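Local coordinates for zinc uptake regulation protein (PDB 4MTE) that represses zinc-uptake genes by binding their operator DNA when charged with zinc, as a winged-helix regulator of the Fur family, at residues H77-S81 and H96-I102; L9-A13 and L87-F91. One frame throughout, in Å; residues are numbered along the deposited sequence.

Contact 1: H77-S81 and H96-I102; sequences HKVES and HTSAMFI. With ZN (zinc ion), chain N; nucleotides of chain F.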
loop_
_atom_site.group_PDB
_atom_site.type_symbol
_atom_site.label_atom_id
_atom_site.label_comp_id
_atom_site.label_asym_id
_atom_site.label_seq_id
_atom_site.Cartn_x
_atom_site.Cartn_y
_atom_site.Cartn_z
ATOM N N HIS D 77 6.796 17.427 20.903
ATOM C CA HIS D 77 7.690 16.295 20.708
ATOM C C HIS D 77 7.117 15.387 19.636
ATOM O O HIS D 77 5.894 15.232 19.518
ATOM C CB HIS D 77 7.856 15.493 21.996
ATOM C CG HIS D 77 8.516 16.253 23.101
ATOM N ND1 HIS D 77 9.812 16.708 23.021
ATOM C CD2 HIS D 77 8.057 16.629 24.318
ATOM C CE1 HIS D 77 10.124 17.340 24.140
ATOM N NE2 HIS D 77 9.077 17.306 24.941
ATOM N N LYS D 78 8.012 14.791 18.861
ATOM C CA LYS D 78 7.644 13.762 17.909
ATOM C C LYS D 78 7.752 12.409 18.597
ATOM O O LYS D 78 8.767 12.104 19.226
ATOM C CB LYS D 78 8.579 13.800 16.701
ATOM C CG LYS D 78 8.242 12.782 15.628
ATOM C CD LYS D 78 9.256 12.816 14.501
ATOM C CE LYS D 78 8.870 11.879 13.371
ATOM N NZ LYS D 78 7.623 12.325 12.693
ATOM N N VAL D 79 6.702 11.604 18.478
ATOM C CA VAL D 79 6.717 10.237 18.981
ATOM C C VAL D 79 7.174 9.318 17.846
ATOM O O VAL D 79 6.428 9.072 16.899
ATOM C CB VAL D 79 5.322 9.805 19.485
ATOM C CG1 VAL D 79 5.411 8.487 20.243
ATOM C CG2 VAL D 79 4.704 10.899 20.358
ATOM N N GLU D 80 8.401 8.813 17.958
ATOM C CA GLU D 80 9.083 8.128 16.858
ATOM C C GLU D 80 8.626 6.687 16.621
ATOM O O GLU D 80 8.706 6.192 15.497
ATOM C CB GLU D 80 10.591 8.123 17.112
ATOM C CG GLU D 80 11.215 9.502 17.271
ATOM C CD GLU D 80 11.372 10.239 15.954
ATOM O OE1 GLU D 80 10.877 9.742 14.921
ATOM O OE2 GLU D 80 11.999 11.319 15.956
ATOM N N SER D 81 8.177 6.007 17.672
ATOM C CA SER D 81 7.752 4.615 17.542
ATOM C C SER D 81 6.452 4.559 16.753
ATOM O O SER D 81 6.228 3.644 15.959
ATOM C CB SER D 81 7.572 3.966 18.910
ATOM O OG SER D 81 6.554 4.611 19.652
ATOM N N HIS D 96 14.661 19.857 28.474
ATOM C CA HIS D 96 14.635 18.659 29.299
ATOM C C HIS D 96 14.848 17.381 28.500
ATOM O O HIS D 96 14.796 17.384 27.269
ATOM C CB HIS D 96 13.271 18.573 29.982
ATOM C CG HIS D 96 12.124 18.587 29.018
ATOM N ND1 HIS D 96 11.712 19.731 28.370
ATOM C CD2 HIS D 96 11.317 17.593 28.579
ATOM C CE1 HIS D 96 10.693 19.443 27.580
ATOM N NE2 HIS D 96 10.434 18.153 27.687
ATOM N N THR D 97 15.091 16.295 29.227
ATOM C CA THR D 97 15.000 14.950 28.680
ATOM C C THR D 97 13.671 14.386 29.155
ATOM O O THR D 97 13.166 14.790 30.203
ATOM C CB THR D 97 16.144 14.041 29.174
ATOM O OG1 THR D 97 16.024 12.748 28.566
ATOM C CG2 THR D 97 16.114 13.891 30.698
ATOM N N SER D 98 13.102 13.456 28.396
ATOM C CA SER D 98 11.805 12.901 28.755
ATOM C C SER D 98 11.608 11.490 28.233
ATOM O O SER D 98 12.205 11.089 27.234
ATOM C CB SER D 98 10.688 13.789 28.219
ATOM O OG SER D 98 10.639 13.751 26.804
ATOM N N ALA D 99 10.752 10.748 28.928
ATOM C CA ALA D 99 10.332 9.426 28.496
ATOM C C ALA D 99 8.825 9.455 28.276
ATOM O O ALA D 99 8.072 9.884 29.151
ATOM C CB ALA D 99 10.705 8.383 29.538
ATOM N N MET D 100 8.395 9.014 27.100
ATOM C CA MET D 100 6.979 8.993 26.757
ATOM C C MET D 100 6.381 7.644 27.113
ATOM O O MET D 100 6.890 6.605 26.694
ATOM C CB MET D 100 6.794 9.257 25.263
ATOM C CG MET D 100 7.289 10.619 24.820
ATOM S SD MET D 100 6.269 11.958 25.453
ATOM C CE MET D 100 7.262 13.376 25.001
ATOM N N PHE D 101 5.306 7.664 27.893
ATOM C CA PHE D 101 4.569 6.445 28.197
ATOM C C PHE D 101 3.289 6.426 27.382
ATOM O O PHE D 101 2.464 7.331 27.492
ATOM C CB PHE D 101 4.288 6.343 29.694
ATOM C CG PHE D 101 5.519 6.083 30.508
ATOM C CD1 PHE D 101 5.836 4.800 30.919
ATOM C CD2 PHE D 101 6.379 7.116 30.834
ATOM C CE1 PHE D 101 6.976 4.558 31.659
ATOM C CE2 PHE D 101 7.520 6.878 31.572
ATOM C CZ PHE D 101 7.818 5.598 31.984
ATOM N N ILE D 102 3.151 5.379 26.573
ATOM C CA ILE D 102 2.154 5.312 25.511
ATOM C C ILE D 102 1.225 4.121 25.693
ATOM O O ILE D 102 1.681 2.983 25.804
ATOM C CB ILE D 102 2.847 5.151 24.133
ATOM C CG1 ILE D 102 3.832 6.299 23.881
ATOM C CG2 ILE D 102 1.816 5.065 23.001
ATOM C CD1 ILE D 102 4.825 6.016 22.769
HETATM ZN ZN ZN N . 8.640 17.782 26.852
ATOM P P DA F 21 5.562 11.564 9.470
ATOM O OP1 DA F 21 6.709 11.285 10.358
ATOM O OP2 DA F 21 4.380 12.293 9.976
ATOM O "O5'" DA F 21 6.116 12.356 8.205
ATOM C "C5'" DA F 21 7.220 11.802 7.518
ATOM C "C4'" DA F 21 7.582 12.631 6.301
ATOM O "O4'" DA F 21 6.512 12.565 5.330
ATOM C "C3'" DA F 21 7.807 14.120 6.553
ATOM O "O3'" DA F 21 9.200 14.362 6.447
ATOM C "C2'" DA F 21 6.978 14.837 5.480
ATOM C "C1'" DA F 21 6.635 13.709 4.516
ATOM N N9 DA F 21 5.402 13.867 3.751
ATOM C C8 DA F 21 4.111 13.784 4.197
ATOM N N7 DA F 21 3.214 13.962 3.252
ATOM C C5 DA F 21 3.972 14.167 2.111
ATOM C C6 DA F 21 3.636 14.415 0.766
ATOM N N6 DA F 21 2.385 14.502 0.298
ATOM N N1 DA F 21 4.653 14.572 -0.099
ATOM C C2 DA F 21 5.913 14.489 0.337
ATOM N N3 DA F 21 6.353 14.260 1.568
ATOM C C4 DA F 21 5.322 14.110 2.407
#

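Contact 2: L9-A13 and L87-F91; sequences LLAQA and LCHLF. With ZN (zinc ion), chain N.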
loop_
_atom_site.group_PDB
_atom_site.type_symbol
_atom_site.label_atom_id
_atom_site.label_comp_id
_atom_site.label_asym_id
_atom_site.label_seq_id
_atom_site.Cartn_x
_atom_site.Cartn_y
_atom_site.Cartn_z
ATOM N N LEU D 9 0.349 26.991 29.269
ATOM C CA LEU D 9 1.395 26.602 28.330
ATOM C C LEU D 9 1.318 27.439 27.055
ATOM O O LEU D 9 2.346 27.828 26.502
ATOM C CB LEU D 9 1.292 25.113 27.982
ATOM C CG LEU D 9 1.701 24.104 29.058
ATOM C CD1 LEU D 9 1.443 22.681 28.573
ATOM C CD2 LEU D 9 3.163 24.275 29.458
ATOM N N LEU D 10 0.102 27.717 26.595
ATOM C CA LEU D 10 -0.093 28.500 25.377
ATOM C C LEU D 10 0.345 29.942 25.596
ATOM O O LEU D 10 1.089 30.510 24.787
ATOM C CB LEU D 10 -1.558 28.462 24.943
ATOM C CG LEU D 10 -2.160 27.065 24.794
ATOM C CD1 LEU D 10 -3.625 27.154 24.389
ATOM C CD2 LEU D 10 -1.367 26.221 23.800
ATOM N N ALA D 11 -0.120 30.533 26.693
ATOM C CA ALA D 11 0.307 31.882 27.059
ATOM C C ALA D 11 1.835 31.930 27.134
ATOM O O ALA D 11 2.492 32.803 26.542
ATOM C CB ALA D 11 -0.300 32.281 28.394
ATOM N N GLN D 12 2.385 30.961 27.858
ATOM C CA GLN D 12 3.824 30.813 28.017
ATOM C C GLN D 12 4.516 30.680 26.658
ATOM O O GLN D 12 5.583 31.252 26.438
ATOM C CB GLN D 12 4.127 29.590 28.891
ATOM C CG GLN D 12 5.605 29.378 29.203
ATOM C CD GLN D 12 6.221 30.506 30.016
ATOM O OE1 GLN D 12 7.382 30.861 29.817
ATOM N NE2 GLN D 12 5.451 31.062 30.948
ATOM N N ALA D 13 3.901 29.932 25.746
ATOM C CA ALA D 13 4.448 29.749 24.403
ATOM C C ALA D 13 4.511 31.080 23.660
ATOM O O ALA D 13 5.548 31.438 23.098
ATOM C CB ALA D 13 3.610 28.743 23.614
ATOM N N LEU D 87 2.020 17.545 22.386
ATOM C CA LEU D 87 2.393 18.751 23.102
ATOM C C LEU D 87 3.324 18.391 24.253
ATOM O O LEU D 87 3.153 17.359 24.902
ATOM C CB LEU D 87 1.143 19.448 23.640
ATOM C CG LEU D 87 1.346 20.795 24.337
ATOM C CD1 LEU D 87 1.829 21.852 23.352
ATOM C CD2 LEU D 87 0.058 21.231 25.013
ATOM N N CYS D 88 4.324 19.234 24.485
ATOM C CA CYS D 88 5.189 19.096 25.647
ATOM C C CYS D 88 4.555 19.818 26.830
ATOM O O CYS D 88 4.218 20.998 26.730
ATOM C CB CYS D 88 6.566 19.689 25.359
ATOM S SG CYS D 88 7.629 19.773 26.807
ATOM N N HIS D 89 4.386 19.108 27.941
ATOM C CA HIS D 89 3.804 19.687 29.150
ATOM C C HIS D 89 4.901 20.046 30.146
ATOM O O HIS D 89 4.661 20.092 31.351
ATOM C CB HIS D 89 2.820 18.702 29.787
ATOM C CG HIS D 89 1.686 18.317 28.887
ATOM N ND1 HIS D 89 0.506 19.026 28.831
ATOM C CD2 HIS D 89 1.556 17.298 28.005
ATOM C CE1 HIS D 89 -0.304 18.460 27.953
ATOM N NE2 HIS D 89 0.310 17.410 27.438
ATOM N N LEU D 90 6.099 20.313 29.630
ATOM C CA LEU D 90 7.273 20.546 30.467
ATOM C C LEU D 90 8.238 21.572 29.873
ATOM O O LEU D 90 9.424 21.553 30.194
ATOM C CB LEU D 90 8.038 19.234 30.670
ATOM C CG LEU D 90 7.312 18.049 31.307
ATOM C CD1 LEU D 90 8.197 16.815 31.221
ATOM C CD2 LEU D 90 6.944 18.351 32.752
ATOM N N PHE D 91 7.749 22.459 29.010
ATOM C CA PHE D 91 8.631 23.442 28.378
ATOM C C PHE D 91 8.668 24.767 29.143
ATOM O O PHE D 91 9.364 25.700 28.744
ATOM C CB PHE D 91 8.264 23.662 26.899
ATOM C CG PHE D 91 6.913 24.294 26.676
ATOM C CD1 PHE D 91 6.695 25.631 26.965
ATOM C CD2 PHE D 91 5.870 23.556 26.140
ATOM C CE1 PHE D 91 5.459 26.209 26.751
ATOM C CE2 PHE D 91 4.634 24.134 25.921
ATOM C CZ PHE D 91 4.430 25.461 26.226
HETATM ZN ZN ZN N . 8.640 17.782 26.852
#

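Contact 1: H77-S81 and H96-I102
The NE2 atoms of H77 and H96 converge on a single zinc ion, each 2.0 Å from the metal, with C88 and E111 completing the site. The two imidazoles reach the metal head-on from facing sides and meet edge against edge, their planes 85° apart; the 3.2 Å between H77 NE2 and H96 NE2 is the separation of two ligands on one metal, not a hydrogen bond. S98 OG sits over one face of the H77 ring, displaced toward its rim. A bend in the M100 chain (chi2 -69°) brings its methyl obliquely to the same ring, with CE 3.4 Å from H77 CD2. This is the Fur-family plan: through H77 and H96 the metal ties strand 76-79 of the winged-helix domain to the loop leading into strand 99-103 of the dimerisation sheet, whose F101 packs edge-to-face on F130 of the second subunit. Further along, V79 and I102 lie alongside one another, running opposite ways, with V79 CG1 3.6 Å from I102 CD1. The same methyl touches S81 OG, a hydroxyl hydrogen-bonded to H140 and E138. K78 points away from 96-102, and its NZ donates a 2.7 Å hydrogen bond to phosphate oxygen OP1 of DA21 in DNA chain F.

Contact 2: L9-A13 and L87-F91
F91 takes a first torsion of 66°, its CG lodged between backbone N and carbonyl carbon, and L9 sets its own CG anti to the carbonyl carbon (chi1 -72°); together these turns lay a leucine methyl over the phenyl ring. L9 CD2 stands 4.0 Å from the F91 ring centroid and 23° off its normal, a CH-pi contact displaced toward the rim. Nearer the backbone, L9 CB packs 3.6 Å from F91 CZ. The ring also presents its edge to the backbone of helix 6-20: L9 O lies in the ring plane, 3.2 Å from F91 CZ, and still accepts the helical hydrogen bond from A13 N. Q12 CG and A13 CB border the ring too, and F75 meets it from outside the two segments. The other branch of L9 reaches the chain leading into the zinc site, with CD1 3.7 Å from C88 O and near L87 CD2 and H89 ND1. Replacing F91 by an alanine removes the ring and is likely to open a gap beside L9 CB and A13, leaving the CD2 methyl without its aromatic face. C88 SG binds zinc at 2.2 Å and receives a weak hydrogen bond from L90 N. No hydrogen bond crosses between the segments, so the join depends on the fit of apolar groups and the CH-pi contact, while C88 turns its thiolate to the metal.

Overall arrangement
Contacts 1 and 2 illustrate how one metal ion can unite distant parts of a fold. Their centres are 15 Å apart, yet both reach the same zinc, where H96 CE1 approaches C88 SG to 3.2 Å. Along the chain the segments alternate, in the order 9-13, 77-81, 87-91, 96-102. Strands 76-79 and 84-87 are antiparallel neighbours in the small sheet of the DNA-binding domain; 87-91 leads out of the second, and strand 99-103 belongs to the separate mixed sheet. The wing and the dimerisation sheet supply ligands to one site, and helix 6-20 packs on the loop that carries one of them, consistent with zinc setting the domain geometry needed for operator binding.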